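Local coordinates for protein fatty acid amide hydrolase (Candida albicans, PDB 6KVR) that probably hydrolyses monocarboxylic acid amides to the carboxylate and ammonium, as an enzyme of the amidase family, at residues 206-211 against 402-407; 84-89 against 306-311; 346-351 against 365-370. All coordinates share one frame; numbering follows the deposited sequence.

Contact 1 of 3, residues 206-211 against 402-407; sequences TLMHLD and HMQRKL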
ATOM      1  N   THR A 206     -14.992 -20.877   5.010  1.00 20.88           N
ATOM      2  CA  THR A 206     -14.231 -20.168   3.964  1.00 22.21           C
ATOM      3  C   THR A 206     -14.118 -18.671   4.239  1.00 24.43           C
ATOM      4  O   THR A 206     -13.316 -18.004   3.572  1.00 22.76           O
ATOM      5  CB  THR A 206     -14.766 -20.336   2.518  1.00 24.00           C
ATOM      6  OG1 THR A 206     -15.924 -19.508   2.300  1.00 25.31           O
ATOM      7  CG2 THR A 206     -15.102 -21.792   2.183  1.00 27.86           C
ATOM      8  N   LEU A 207     -14.877 -18.114   5.186  1.00 21.35           N
ATOM      9  CA  LEU A 207     -14.882 -16.676   5.482  1.00 24.16           C
ATOM     10  C   LEU A 207     -15.362 -15.847   4.301  1.00 23.18           C
ATOM     11  O   LEU A 207     -15.061 -14.668   4.219  1.00 23.55           O
ATOM     12  CB  LEU A 207     -13.498 -16.168   5.911  1.00 20.70           C
ATOM     13  CG  LEU A 207     -12.818 -16.956   7.021  1.00 31.43           C
ATOM     14  CD1 LEU A 207     -11.495 -16.298   7.431  1.00 28.24           C
ATOM     15  CD2 LEU A 207     -13.760 -17.097   8.201  1.00 27.91           C
HETATM   16  N   MSE A 208     -16.062 -16.449   3.353  1.00 24.26           N
HETATM   17  CA  MSE A 208     -16.529 -15.741   2.167  1.00 21.15           C
HETATM   18  C   MSE A 208     -18.037 -15.942   1.978  1.00 18.48           C
HETATM   19  O   MSE A 208     -18.502 -16.304   0.895  1.00 21.67           O
HETATM   20  CB  MSE A 208     -15.751 -16.222   0.928  1.00 19.78           C
HETATM   21  CG  MSE A 208     -14.248 -15.927   0.971  1.00 21.39           C
HETATM   22 SE   MSE A 208     -14.029 -13.942   0.848  1.00 39.50          SE
HETATM   23  CE  MSE A 208     -14.289 -13.810  -1.133  1.00 27.70           C
ATOM     24  N   HIS A 209     -18.783 -15.719   3.057  1.00 20.05           N
ATOM     25  CA  HIS A 209     -20.227 -15.555   3.009  1.00 23.94           C
ATOM     26  C   HIS A 209     -20.597 -14.235   3.671  1.00 22.21           C
ATOM     27  O   HIS A 209     -19.994 -13.830   4.668  1.00 22.83           O
ATOM     28  CB  HIS A 209     -21.042 -16.651   3.780  1.00 22.14           C
ATOM     29  CG  HIS A 209     -20.631 -18.068   3.534  1.00 21.50           C
ATOM     30  ND1 HIS A 209     -21.372 -19.134   4.015  1.00 22.97           N
ATOM     31  CD2 HIS A 209     -19.572 -18.610   2.885  1.00 23.39           C
ATOM     32  CE1 HIS A 209     -20.792 -20.266   3.664  1.00 21.51           C
ATOM     33  NE2 HIS A 209     -19.695 -19.979   2.987  1.00 27.01           N
ATOM     34  N   LEU A 210     -21.643 -13.596   3.165  1.00 22.20           N
ATOM     35  CA  LEU A 210     -22.317 -12.581   3.975  1.00 27.16           C
ATOM     36  C   LEU A 210     -23.343 -13.221   4.909  1.00 25.67           C
ATOM     37  O   LEU A 210     -24.458 -12.724   5.079  1.00 29.22           O
ATOM     38  CB  LEU A 210     -22.953 -11.524   3.077  1.00 25.65           C
ATOM     39  CG  LEU A 210     -21.964 -10.670   2.263  1.00 25.70           C
ATOM     40  CD1 LEU A 210     -22.651  -9.439   1.658  1.00 27.19           C
ATOM     41  CD2 LEU A 210     -20.732 -10.250   3.072  1.00 25.56           C
ATOM     42  N   ASP A 211     -22.940 -14.322   5.539  1.00 26.52           N
ATOM     43  CA  ASP A 211     -23.759 -15.215   6.359  1.00 25.15           C
ATOM     44  C   ASP A 211     -22.795 -16.047   7.207  1.00 29.57           C
ATOM     45  O   ASP A 211     -21.582 -15.822   7.165  1.00 25.74           O
ATOM     46  CB  ASP A 211     -24.654 -16.089   5.477  1.00 26.05           C
ATOM     47  CG  ASP A 211     -25.731 -16.803   6.263  1.00 32.57           C
ATOM     48  OD1 ASP A 211     -26.149 -17.903   5.828  1.00 31.57           O
ATOM     49  OD2 ASP A 211     -26.159 -16.263   7.319  1.00 34.60           O
ATOM     50  N   HIS A 402      -6.886 -22.341  -5.127  1.00 23.92           N
ATOM     51  CA  HIS A 402      -5.815 -23.189  -4.599  1.00 25.56           C
ATOM     52  C   HIS A 402      -5.801 -23.230  -3.074  1.00 26.33           C
ATOM     53  O   HIS A 402      -5.781 -24.312  -2.471  1.00 21.90           O
ATOM     54  CB  HIS A 402      -4.453 -22.707  -5.084  1.00 26.02           C
ATOM     55  CG  HIS A 402      -3.324 -23.306  -4.312  1.00 27.19           C
ATOM     56  ND1 HIS A 402      -2.940 -24.620  -4.466  1.00 31.67           N
ATOM     57  CD2 HIS A 402      -2.532 -22.793  -3.341  1.00 27.24           C
ATOM     58  CE1 HIS A 402      -1.941 -24.883  -3.644  1.00 32.66           C
ATOM     59  NE2 HIS A 402      -1.677 -23.793  -2.947  1.00 34.19           N
HETATM   60  N   MSE A 403      -5.739 -22.064  -2.430  1.00 23.26           N
HETATM   61  CA  MSE A 403      -5.681 -22.047  -0.964  1.00 27.33           C
HETATM   62  C   MSE A 403      -6.977 -22.499  -0.276  1.00 26.93           C
HETATM   63  O   MSE A 403      -6.923 -23.240   0.720  1.00 23.78           O
HETATM   64  CB  MSE A 403      -5.301 -20.660  -0.442  1.00 24.94           C
HETATM   65  CG  MSE A 403      -4.844 -20.709   1.010  1.00 27.56           C
HETATM   66 SE   MSE A 403      -3.190 -21.733   1.247  0.49 25.42          SE
HETATM   67  CE  MSE A 403      -1.967 -20.326   0.683  1.00 34.89           C
ATOM     68  N   GLN A 404      -8.134 -22.033  -0.762  1.00 23.94           N
ATOM     69  CA  GLN A 404      -9.395 -22.508  -0.190  1.00 23.91           C
ATOM     70  C   GLN A 404      -9.496 -24.029  -0.302  1.00 27.09           C
ATOM     71  O   GLN A 404      -9.878 -24.711   0.661  1.00 24.73           O
ATOM     72  CB  GLN A 404     -10.588 -21.841  -0.883  1.00 22.83           C
ATOM     73  CG  GLN A 404     -10.762 -20.346  -0.601  1.00 23.04           C
ATOM     74  CD  GLN A 404     -11.423 -20.049   0.755  1.00 27.14           C
ATOM     75  OE1 GLN A 404     -11.442 -20.891   1.657  1.00 24.08           O
ATOM     76  NE2 GLN A 404     -11.960 -18.835   0.897  1.00 21.48           N
ATOM     77  N   ARG A 405      -9.141 -24.580  -1.471  1.00 23.80           N
ATOM     78  CA  ARG A 405      -9.204 -26.032  -1.657  1.00 29.95           C
ATOM     79  C   ARG A 405      -8.231 -26.765  -0.726  1.00 26.03           C
ATOM     80  O   ARG A 405      -8.578 -27.801  -0.154  1.00 24.21           O
ATOM     81  CB  ARG A 405      -8.926 -26.393  -3.120  1.00 23.16           C
ATOM     82  CG  ARG A 405      -9.348 -27.823  -3.508  1.00 26.27           C
ATOM     83  CD  ARG A 405      -9.448 -27.992  -5.016  1.00 26.02           C
ATOM     84  NE  ARG A 405      -8.231 -27.513  -5.656  1.00 28.51           N
ATOM     85  CZ  ARG A 405      -8.146 -26.384  -6.351  1.00 30.27           C
ATOM     86  NH1 ARG A 405      -9.215 -25.635  -6.586  1.00 28.04           N
ATOM     87  NH2 ARG A 405      -6.960 -25.990  -6.805  1.00 28.08           N
ATOM     88  N   LYS A 406      -7.014 -26.238  -0.551  1.00 26.43           N
ATOM     89  CA  LYS A 406      -6.070 -26.886   0.355  1.00 27.69           C
ATOM     90  C   LYS A 406      -6.596 -26.912   1.783  1.00 27.72           C
ATOM     91  O   LYS A 406      -6.516 -27.944   2.463  1.00 26.47           O
ATOM     92  CB  LYS A 406      -4.715 -26.191   0.310  1.00 26.84           C
ATOM     93  CG  LYS A 406      -3.694 -26.870   1.202  1.00 28.82           C
ATOM     94  CD  LYS A 406      -2.834 -25.845   1.926  1.00 40.66           C
ATOM     95  CE  LYS A 406      -1.665 -25.402   1.068  1.00 44.26           C
ATOM     96  NZ  LYS A 406      -0.780 -26.550   0.728  1.00 54.35           N
ATOM     97  N   LEU A 407      -7.140 -25.788   2.261  1.00 26.74           N
ATOM     98  CA  LEU A 407      -7.619 -25.761   3.643  1.00 26.70           C
ATOM     99  C   LEU A 407      -8.881 -26.596   3.824  1.00 22.57           C
ATOM    100  O   LEU A 407      -9.073 -27.189   4.882  1.00 25.54           O
ATOM    101  CB  LEU A 407      -7.854 -24.322   4.087  1.00 26.24           C
ATOM    102  CG  LEU A 407      -6.573 -23.472   4.144  1.00 30.37           C
ATOM    103  CD1 LEU A 407      -6.899 -22.012   3.903  1.00 25.21           C
ATOM    104  CD2 LEU A 407      -5.855 -23.655   5.483  1.00 25.90           C
TER

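Contact 2 of 3, residues 84-89 against 306-311; sequences LSATEL and LELWMK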
ATOM      1  N   LEU A  84     -24.351   2.034  28.299  1.00 32.41           N
ATOM      2  CA  LEU A  84     -23.481   3.192  28.186  1.00 36.83           C
ATOM      3  C   LEU A  84     -22.505   2.946  27.039  1.00 37.02           C
ATOM      4  O   LEU A  84     -22.089   1.808  26.809  1.00 30.89           O
ATOM      5  CB  LEU A  84     -22.693   3.400  29.477  1.00 37.40           C
ATOM      6  CG  LEU A  84     -23.247   4.120  30.696  1.00 42.22           C
ATOM      7  CD1 LEU A  84     -22.172   4.083  31.788  1.00 38.27           C
ATOM      8  CD2 LEU A  84     -23.728   5.532  30.383  1.00 45.38           C
ATOM      9  N   SER A  85     -22.128   4.013  26.330  1.00 35.51           N
ATOM     10  CA  SER A  85     -21.088   3.865  25.320  1.00 34.85           C
ATOM     11  C   SER A  85     -19.778   3.454  25.979  1.00 38.29           C
ATOM     12  O   SER A  85     -19.533   3.735  27.156  1.00 37.56           O
ATOM     13  CB  SER A  85     -20.879   5.163  24.547  1.00 37.64           C
ATOM     14  OG  SER A  85     -20.120   6.076  25.321  1.00 38.72           O
ATOM     15  N   ALA A  86     -18.929   2.775  25.203  1.00 36.11           N
ATOM     16  CA  ALA A  86     -17.598   2.439  25.693  1.00 34.55           C
ATOM     17  C   ALA A  86     -16.830   3.690  26.108  1.00 34.66           C
ATOM     18  O   ALA A  86     -16.035   3.650  27.056  1.00 34.31           O
ATOM     19  CB  ALA A  86     -16.831   1.665  24.618  1.00 35.51           C
ATOM     20  N   THR A  87     -17.061   4.807  25.419  1.00 29.84           N
ATOM     21  CA  THR A  87     -16.404   6.054  25.792  1.00 37.94           C
ATOM     22  C   THR A  87     -16.740   6.447  27.227  1.00 34.57           C
ATOM     23  O   THR A  87     -15.843   6.701  28.034  1.00 35.51           O
ATOM     24  CB  THR A  87     -16.788   7.160  24.811  1.00 37.65           C
ATOM     25  OG1 THR A  87     -16.491   6.734  23.476  1.00 39.69           O
ATOM     26  CG2 THR A  87     -15.992   8.424  25.096  1.00 40.73           C
ATOM     27  N   GLU A  88     -18.027   6.472  27.579  1.00 41.01           N
ATOM     28  CA  GLU A  88     -18.388   6.878  28.937  1.00 42.12           C
ATOM     29  C   GLU A  88     -18.104   5.779  29.967  1.00 41.78           C
ATOM     30  O   GLU A  88     -17.728   6.095  31.104  1.00 41.87           O
ATOM     31  CB  GLU A  88     -19.848   7.343  28.974  1.00 45.75           C
ATOM     32  CG  GLU A  88     -20.862   6.442  28.282  1.00 49.50           C
ATOM     33  CD  GLU A  88     -22.170   7.182  27.911  1.00 60.98           C
ATOM     34  OE1 GLU A  88     -22.912   6.706  27.004  1.00 60.59           O
ATOM     35  OE2 GLU A  88     -22.469   8.222  28.543  1.00 66.18           O
ATOM     36  N   LEU A  89     -18.222   4.494  29.594  1.00 34.72           N
ATOM     37  CA  LEU A  89     -17.694   3.430  30.449  1.00 36.17           C
ATOM     38  C   LEU A  89     -16.216   3.652  30.773  1.00 41.88           C
ATOM     39  O   LEU A  89     -15.777   3.445  31.914  1.00 39.05           O
ATOM     40  CB  LEU A  89     -17.872   2.074  29.775  1.00 34.63           C
ATOM     41  CG  LEU A  89     -19.201   1.335  29.827  1.00 42.17           C
ATOM     42  CD1 LEU A  89     -19.052   0.051  29.035  1.00 38.56           C
ATOM     43  CD2 LEU A  89     -19.655   1.046  31.259  1.00 39.67           C
ATOM     44  N   LEU A 306     -16.637   3.699  17.816  1.00 27.50           N
ATOM     45  CA  LEU A 306     -15.781   3.526  16.638  1.00 28.51           C
ATOM     46  C   LEU A 306     -14.620   4.511  16.664  1.00 32.08           C
ATOM     47  O   LEU A 306     -13.473   4.138  16.415  1.00 26.14           O
ATOM     48  CB  LEU A 306     -16.595   3.710  15.357  1.00 26.68           C
ATOM     49  CG  LEU A 306     -17.857   2.859  15.161  1.00 25.53           C
ATOM     50  CD1 LEU A 306     -18.327   2.966  13.726  1.00 24.02           C
ATOM     51  CD2 LEU A 306     -17.579   1.410  15.527  1.00 26.77           C
ATOM     52  N   GLU A 307     -14.899   5.778  16.989  1.00 32.35           N
ATOM     53  CA  GLU A 307     -13.847   6.792  16.982  1.00 31.74           C
ATOM     54  C   GLU A 307     -12.827   6.536  18.088  1.00 32.35           C
ATOM     55  O   GLU A 307     -11.613   6.642  17.863  1.00 31.02           O
ATOM     56  CB  GLU A 307     -14.467   8.187  17.116  1.00 35.51           C
ATOM     57  CG  GLU A 307     -13.669   9.324  16.500  1.00 38.59           C
ATOM     58  CD  GLU A 307     -12.635   9.901  17.460  1.00 49.00           C
ATOM     59  OE1 GLU A 307     -12.943   9.980  18.677  1.00 55.03           O
ATOM     60  OE2 GLU A 307     -11.544  10.331  17.001  1.00 49.92           O
ATOM     61  N   LEU A 308     -13.304   6.188  19.287  1.00 30.58           N
ATOM     62  CA  LEU A 308     -12.404   5.867  20.390  1.00 32.18           C
ATOM     63  C   LEU A 308     -11.430   4.765  19.996  1.00 32.78           C
ATOM     64  O   LEU A 308     -10.234   4.833  20.301  1.00 31.45           O
ATOM     65  CB  LEU A 308     -13.216   5.434  21.615  1.00 31.28           C
ATOM     66  CG  LEU A 308     -12.399   4.823  22.763  1.00 34.84           C
ATOM     67  CD1 LEU A 308     -11.502   5.875  23.391  1.00 39.74           C
ATOM     68  CD2 LEU A 308     -13.247   4.136  23.824  1.00 31.21           C
ATOM     69  N   TRP A 309     -11.947   3.726  19.334  1.00 29.89           N
ATOM     70  CA  TRP A 309     -11.155   2.542  19.023  1.00 28.44           C
ATOM     71  C   TRP A 309     -10.064   2.868  18.002  1.00 25.72           C
ATOM     72  O   TRP A 309      -8.892   2.562  18.218  1.00 25.96           O
ATOM     73  CB  TRP A 309     -12.095   1.443  18.519  1.00 24.77           C
ATOM     74  CG  TRP A 309     -11.521   0.081  18.445  1.00 24.72           C
ATOM     75  CD1 TRP A 309     -11.619  -0.897  19.379  1.00 26.76           C
ATOM     76  CD2 TRP A 309     -10.776  -0.477  17.357  1.00 26.30           C
ATOM     77  NE1 TRP A 309     -10.970  -2.031  18.957  1.00 28.22           N
ATOM     78  CE2 TRP A 309     -10.443  -1.801  17.715  1.00 25.83           C
ATOM     79  CE3 TRP A 309     -10.337   0.023  16.127  1.00 23.32           C
ATOM     80  CZ2 TRP A 309      -9.704  -2.642  16.886  1.00 21.80           C
ATOM     81  CZ3 TRP A 309      -9.605  -0.817  15.295  1.00 27.60           C
ATOM     82  CH2 TRP A 309      -9.302  -2.139  15.678  1.00 27.31           C
HETATM   83  N   MSE A 310     -10.423   3.527  16.908  1.00 26.78           N
HETATM   84  CA  MSE A 310      -9.442   3.936  15.919  1.00 26.64           C
HETATM   85  C   MSE A 310      -8.350   4.802  16.543  1.00 30.11           C
HETATM   86  O   MSE A 310      -7.155   4.528  16.374  1.00 31.48           O
HETATM   87  CB  MSE A 310     -10.124   4.691  14.771  1.00 30.85           C
HETATM   88  CG  MSE A 310     -11.185   3.870  14.040  1.00 29.00           C
HETATM   89 SE   MSE A 310     -10.390   2.352  13.060  1.00 40.55          SE
HETATM   90  CE  MSE A 310      -9.655   3.368  11.514  1.00 29.18           C
ATOM     91  N   LYS A 311      -8.769   5.844  17.269  1.00 32.36           N
ATOM     92  CA  LYS A 311      -7.815   6.785  17.850  1.00 28.49           C
ATOM     93  C   LYS A 311      -6.857   6.081  18.796  1.00 28.30           C
ATOM     94  O   LYS A 311      -5.640   6.291  18.725  1.00 28.53           O
ATOM     95  CB  LYS A 311      -8.546   7.912  18.585  1.00 32.81           C
ATOM     96  CG  LYS A 311      -7.617   8.984  19.181  1.00 32.66           C
ATOM     97  CD  LYS A 311      -8.442  10.017  19.934  1.00 45.93           C
ATOM     98  CE  LYS A 311      -8.977   9.435  21.239  1.00 52.42           C
ATOM     99  NZ  LYS A 311     -10.434   9.748  21.474  1.00 59.38           N
TER

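Contact 3 of 3, residues 346-351 against 365-370; sequences IIRDDG and TVVEKL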
ATOM      1  N   ILE A 346     -25.608  10.424  -3.761  1.00 30.58           N
ATOM      2  CA  ILE A 346     -26.529   9.367  -3.359  1.00 27.55           C
ATOM      3  C   ILE A 346     -26.537   8.295  -4.433  1.00 30.41           C
ATOM      4  O   ILE A 346     -26.716   8.597  -5.618  1.00 31.89           O
ATOM      5  CB  ILE A 346     -27.955   9.903  -3.128  1.00 33.61           C
ATOM      6  CG1 ILE A 346     -27.915  11.179  -2.280  1.00 35.25           C
ATOM      7  CG2 ILE A 346     -28.833   8.833  -2.452  1.00 28.98           C
ATOM      8  CD1 ILE A 346     -27.394  10.957  -0.868  1.00 32.27           C
ATOM      9  N   ILE A 347     -26.360   7.044  -4.020  1.00 27.89           N
ATOM     10  CA  ILE A 347     -26.553   5.901  -4.903  1.00 30.08           C
ATOM     11  C   ILE A 347     -27.899   5.292  -4.536  1.00 31.93           C
ATOM     12  O   ILE A 347     -28.044   4.689  -3.466  1.00 32.37           O
ATOM     13  CB  ILE A 347     -25.405   4.886  -4.786  1.00 27.46           C
ATOM     14  CG1 ILE A 347     -24.114   5.478  -5.370  1.00 26.93           C
ATOM     15  CG2 ILE A 347     -25.748   3.571  -5.496  1.00 27.42           C
ATOM     16  CD1 ILE A 347     -22.894   4.561  -5.239  1.00 27.17           C
ATOM     17  N   ARG A 348     -28.901   5.474  -5.402  1.00 29.15           N
ATOM     18  CA  ARG A 348     -30.201   4.836  -5.199  1.00 31.92           C
ATOM     19  C   ARG A 348     -30.252   3.417  -5.735  1.00 33.65           C
ATOM     20  O   ARG A 348     -31.117   2.637  -5.311  1.00 31.10           O
ATOM     21  CB  ARG A 348     -31.318   5.638  -5.879  1.00 33.87           C
ATOM     22  CG  ARG A 348     -31.275   7.120  -5.627  1.00 35.71           C
ATOM     23  CD  ARG A 348     -32.196   7.467  -4.507  1.00 40.35           C
ATOM     24  NE  ARG A 348     -32.309   8.903  -4.292  1.00 41.46           N
ATOM     25  CZ  ARG A 348     -33.234   9.447  -3.517  1.00 42.42           C
ATOM     26  NH1 ARG A 348     -34.145   8.701  -2.910  1.00 35.28           N
ATOM     27  NH2 ARG A 348     -33.240  10.766  -3.334  1.00 36.65           N
ATOM     28  N   ASP A 349     -29.355   3.080  -6.663  1.00 31.81           N
ATOM     29  CA  ASP A 349     -29.348   1.814  -7.385  1.00 33.28           C
ATOM     30  C   ASP A 349     -27.973   1.698  -8.026  1.00 32.54           C
ATOM     31  O   ASP A 349     -27.573   2.581  -8.793  1.00 33.62           O
ATOM     32  CB  ASP A 349     -30.483   1.784  -8.427  1.00 31.20           C
ATOM     33  CG  ASP A 349     -30.605   0.443  -9.168  1.00 37.41           C
ATOM     34  OD1 ASP A 349     -29.643  -0.023  -9.825  1.00 33.98           O
ATOM     35  OD2 ASP A 349     -31.697  -0.158  -9.087  1.00 42.46           O
ATOM     36  N   ASP A 350     -27.223   0.643  -7.702  1.00 28.31           N
ATOM     37  CA  ASP A 350     -25.866   0.540  -8.222  1.00 30.62           C
ATOM     38  C   ASP A 350     -25.820   0.119  -9.687  1.00 35.17           C
ATOM     39  O   ASP A 350     -24.725  -0.096 -10.210  1.00 31.00           O
ATOM     40  CB  ASP A 350     -25.036  -0.420  -7.366  1.00 30.27           C
ATOM     41  CG  ASP A 350     -25.429  -1.883  -7.548  1.00 30.53           C
ATOM     42  OD1 ASP A 350     -26.559  -2.175  -8.007  1.00 28.03           O
ATOM     43  OD2 ASP A 350     -24.589  -2.744  -7.213  1.00 29.20           O
ATOM     44  N   GLY A 351     -26.968   0.017 -10.360  1.00 29.90           N
ATOM     45  CA  GLY A 351     -26.994  -0.376 -11.750  1.00 28.08           C
ATOM     46  C   GLY A 351     -26.940  -1.872 -11.979  1.00 31.15           C
ATOM     47  O   GLY A 351     -27.015  -2.307 -13.133  1.00 32.91           O
ATOM     48  N   THR A 365     -35.884   8.414   3.004  1.00 34.48           N
ATOM     49  CA  THR A 365     -36.139   9.199   4.210  1.00 36.66           C
ATOM     50  C   THR A 365     -34.871   9.907   4.679  1.00 40.28           C
ATOM     51  O   THR A 365     -34.925  11.059   5.128  1.00 38.48           O
ATOM     52  CB  THR A 365     -36.710   8.307   5.323  1.00 36.80           C
ATOM     53  OG1 THR A 365     -37.976   7.770   4.915  1.00 36.84           O
ATOM     54  CG2 THR A 365     -36.922   9.098   6.608  1.00 35.26           C
ATOM     55  N   VAL A 366     -33.713   9.243   4.561  1.00 35.13           N
ATOM     56  CA  VAL A 366     -32.478   9.851   5.055  1.00 34.48           C
ATOM     57  C   VAL A 366     -32.058  11.007   4.151  1.00 33.31           C
ATOM     58  O   VAL A 366     -31.632  12.065   4.629  1.00 33.33           O
ATOM     59  CB  VAL A 366     -31.376   8.780   5.201  1.00 32.83           C
ATOM     60  CG1 VAL A 366     -29.989   9.414   5.371  1.00 26.59           C
ATOM     61  CG2 VAL A 366     -31.690   7.871   6.388  1.00 28.25           C
ATOM     62  N   VAL A 367     -32.195  10.833   2.835  1.00 32.64           N
ATOM     63  CA  VAL A 367     -31.868  11.911   1.905  1.00 39.55           C
ATOM     64  C   VAL A 367     -32.725  13.143   2.192  1.00 43.38           C
ATOM     65  O   VAL A 367     -32.228  14.277   2.190  1.00 38.33           O
ATOM     66  CB  VAL A 367     -32.031  11.435   0.450  1.00 37.37           C
ATOM     67  CG1 VAL A 367     -32.009  12.622  -0.500  1.00 39.74           C
ATOM     68  CG2 VAL A 367     -30.925  10.433   0.077  1.00 35.99           C
ATOM     69  N   GLU A 368     -34.016  12.945   2.465  1.00 39.49           N
ATOM     70  CA  GLU A 368     -34.879  14.103   2.676  1.00 45.14           C
ATOM     71  C   GLU A 368     -34.536  14.806   3.985  1.00 38.92           C
ATOM     72  O   GLU A 368     -34.530  16.039   4.059  1.00 41.78           O
ATOM     73  CB  GLU A 368     -36.347  13.676   2.623  1.00 39.05           C
ATOM     74  CG  GLU A 368     -36.810  13.326   1.197  1.00 44.72           C
ATOM     75  CD  GLU A 368     -36.775  14.531   0.237  1.00 58.27           C
ATOM     76  OE1 GLU A 368     -36.167  14.433  -0.859  1.00 57.47           O
ATOM     77  OE2 GLU A 368     -37.361  15.585   0.579  1.00 62.63           O
ATOM     78  N   LYS A 369     -34.191  14.034   5.009  1.00 39.46           N
ATOM     79  CA  LYS A 369     -33.714  14.608   6.259  1.00 38.30           C
ATOM     80  C   LYS A 369     -32.424  15.412   6.065  1.00 44.24           C
ATOM     81  O   LYS A 369     -32.244  16.475   6.673  1.00 43.75           O
ATOM     82  CB  LYS A 369     -33.518  13.475   7.245  1.00 44.12           C
ATOM     83  CG  LYS A 369     -33.610  13.890   8.674  1.00 51.51           C
ATOM     84  CD  LYS A 369     -35.072  13.873   9.162  1.00 52.43           C
ATOM     85  CE  LYS A 369     -35.211  14.431  10.575  1.00 54.50           C
ATOM     86  NZ  LYS A 369     -34.628  15.824  10.642  1.00 52.97           N
ATOM     87  N   LEU A 370     -31.502  14.908   5.240  1.00 40.47           N
ATOM     88  CA  LEU A 370     -30.263  15.636   4.967  1.00 41.77           C
ATOM     89  C   LEU A 370     -30.540  16.913   4.190  1.00 41.31           C
ATOM     90  O   LEU A 370     -29.966  17.970   4.475  1.00 39.23           O
ATOM     91  CB  LEU A 370     -29.291  14.760   4.170  1.00 35.57           C
ATOM     92  CG  LEU A 370     -28.596  13.591   4.862  1.00 40.87           C
ATOM     93  CD1 LEU A 370     -27.783  12.820   3.826  1.00 32.67           C
ATOM     94  CD2 LEU A 370     -27.718  14.105   6.013  1.00 35.16           C
TER

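Contact 1 of 3, residues 206-211 against 402-407
Gln404 reaches from its helix to the backbone of Thr206 and holds a turn of loop through one hydrogen bond from its side-chain amide. Its NE2 donates to Thr206 O at 3.1 Å, with an almost linear N-H...O angle of 179°. The carbonyl receives the bond on a lone pair and in its own plane, at a C=O...N angle of 127°, while the oxygen lies in the plane of the glutamine amide. The bend at chi2 (-79°) folds the glutamine chain and brings the amide across the Thr206 side chain at about a right angle, with OE1 3.5 Å from Thr206 CB. Near the nitrogen end of the amide, CG of Met208, a selenomethionine, rests 3.7 Å from Gln404 NE2. A second shell fixes these partners. Thr206 OG1 accepts from Met208 N at 3.2 Å, closing an ST turn, and Gln404 OE1 is hydrogen-bonded to Tyr172 OH, so both ends of the buried amide are engaged and its rotation is restrained. The turn carries Leu207, a predicted substrate-binding residue, and the Met208 side chain comes within about 4 Å of that of Ile254, predicted to bind substrate as well. The loop between strands 199-201 and 221-222 is thus tied to helix 402-409, while Thr206 and Met208 also lean on helix 417-423 through Thr419 and Asn422.

Contact 2 of 3, residues 84-89 against 306-311
Thr87 and Leu308 bring two helices together, their CA atoms 6.7 Å apart, the closest backbone approach between 84-89 and 306-311. The first segment is the start of helix 86-94, the second a turn of helix 303-317. The two side chains slide past each other in opposite directions: Thr87 OG1 lies 4.0 Å from Leu308 CB. With CG set opposite its backbone N (chi1 169°), the leucine brings CD2 against the first turn of the other helix, 4.4 Å from Ala86 CB and 4.2 Å from Thr87 CA. This is loose van der Waals contact; the polar grip comes from Asp305, one turn earlier on helix 303-317, whose carboxylate is hydrogen-bonded to Ala86 N and to Thr87 OG1. Ala86 also touches Ile248 of strand 248-253, so the helix start meets the sheet as well as its neighbouring helix. The turn is fastened internally too: Glu88 N donates to Ser85 OG at 3.1 Å, and Ser85 N returns a bond of 2.9 Å to the anti lone pair of Glu88 OE1. This reciprocal pairing is a capping box, with Ser85 as N-cap, a classic way of closing the first turn of a helix.

Contact 3 of 3, residues 346-351 against 365-370
Val367 points from its helix toward Ile346, and the two branched side chains meet tip to tip. One methyl does the work on the helix side: Val367 CG2 sits 3.7 Å from Ile346 CG2 and equally close to Ile346 CD1, held between the two arms of the isoleucine. The other methyl, CG1, placed opposite the backbone N by chi1 of 167°, touches Arg348, 3.6 Å from its NH2. The arginine, bent at chi2 (-96°), comes at Val367 from the opposite direction, so that CG2 also stands 4.1 Å above the guanidinium plane, displaced toward its rim. Val367 thus packs against an aliphatic side chain and a guanidinium at once. The guanidinium is steadied by other partners: NH2 forms a salt bridge with Glu379, and NH1 is hydrogen-bonded to Asn364. Glu368 OE1, 5.3 Å from Arg348 NH2, is not in contact with it and has Lys371 as its salt-bridge partner. Ile346 lies in strand 343-346 and bonds through its backbone to Ile378 and Phe380. Helix 357-372 links the parallel neighbours 343-346 and 376-379, a beta-alpha-beta crossover, and its Leu370 packs in turn on helix 552-565.

Overall arrangement
The three contacts illustrate how one amidase chain is drawn together at well separated points. Contacts 1 and 2 lie on opposite sides of the chain's centre, their centres 32 Å apart, and their segments alternate along the sequence, so the closures overlap along the chain. Contact 3 belongs entirely to the residues between the two segments of contact 1, yet their centres are 33 Å apart and their nearest atoms about 11 Å. Contacts 2 and 3 follow in series, with centres 28 Å apart. Only contact 1 borders the predicted active site: the Met208 side chain is about 6 Å from that of Ser257, the probable acyl-ester nucleophile, whereas contacts 2 and 3 join helices and sheet elsewhere.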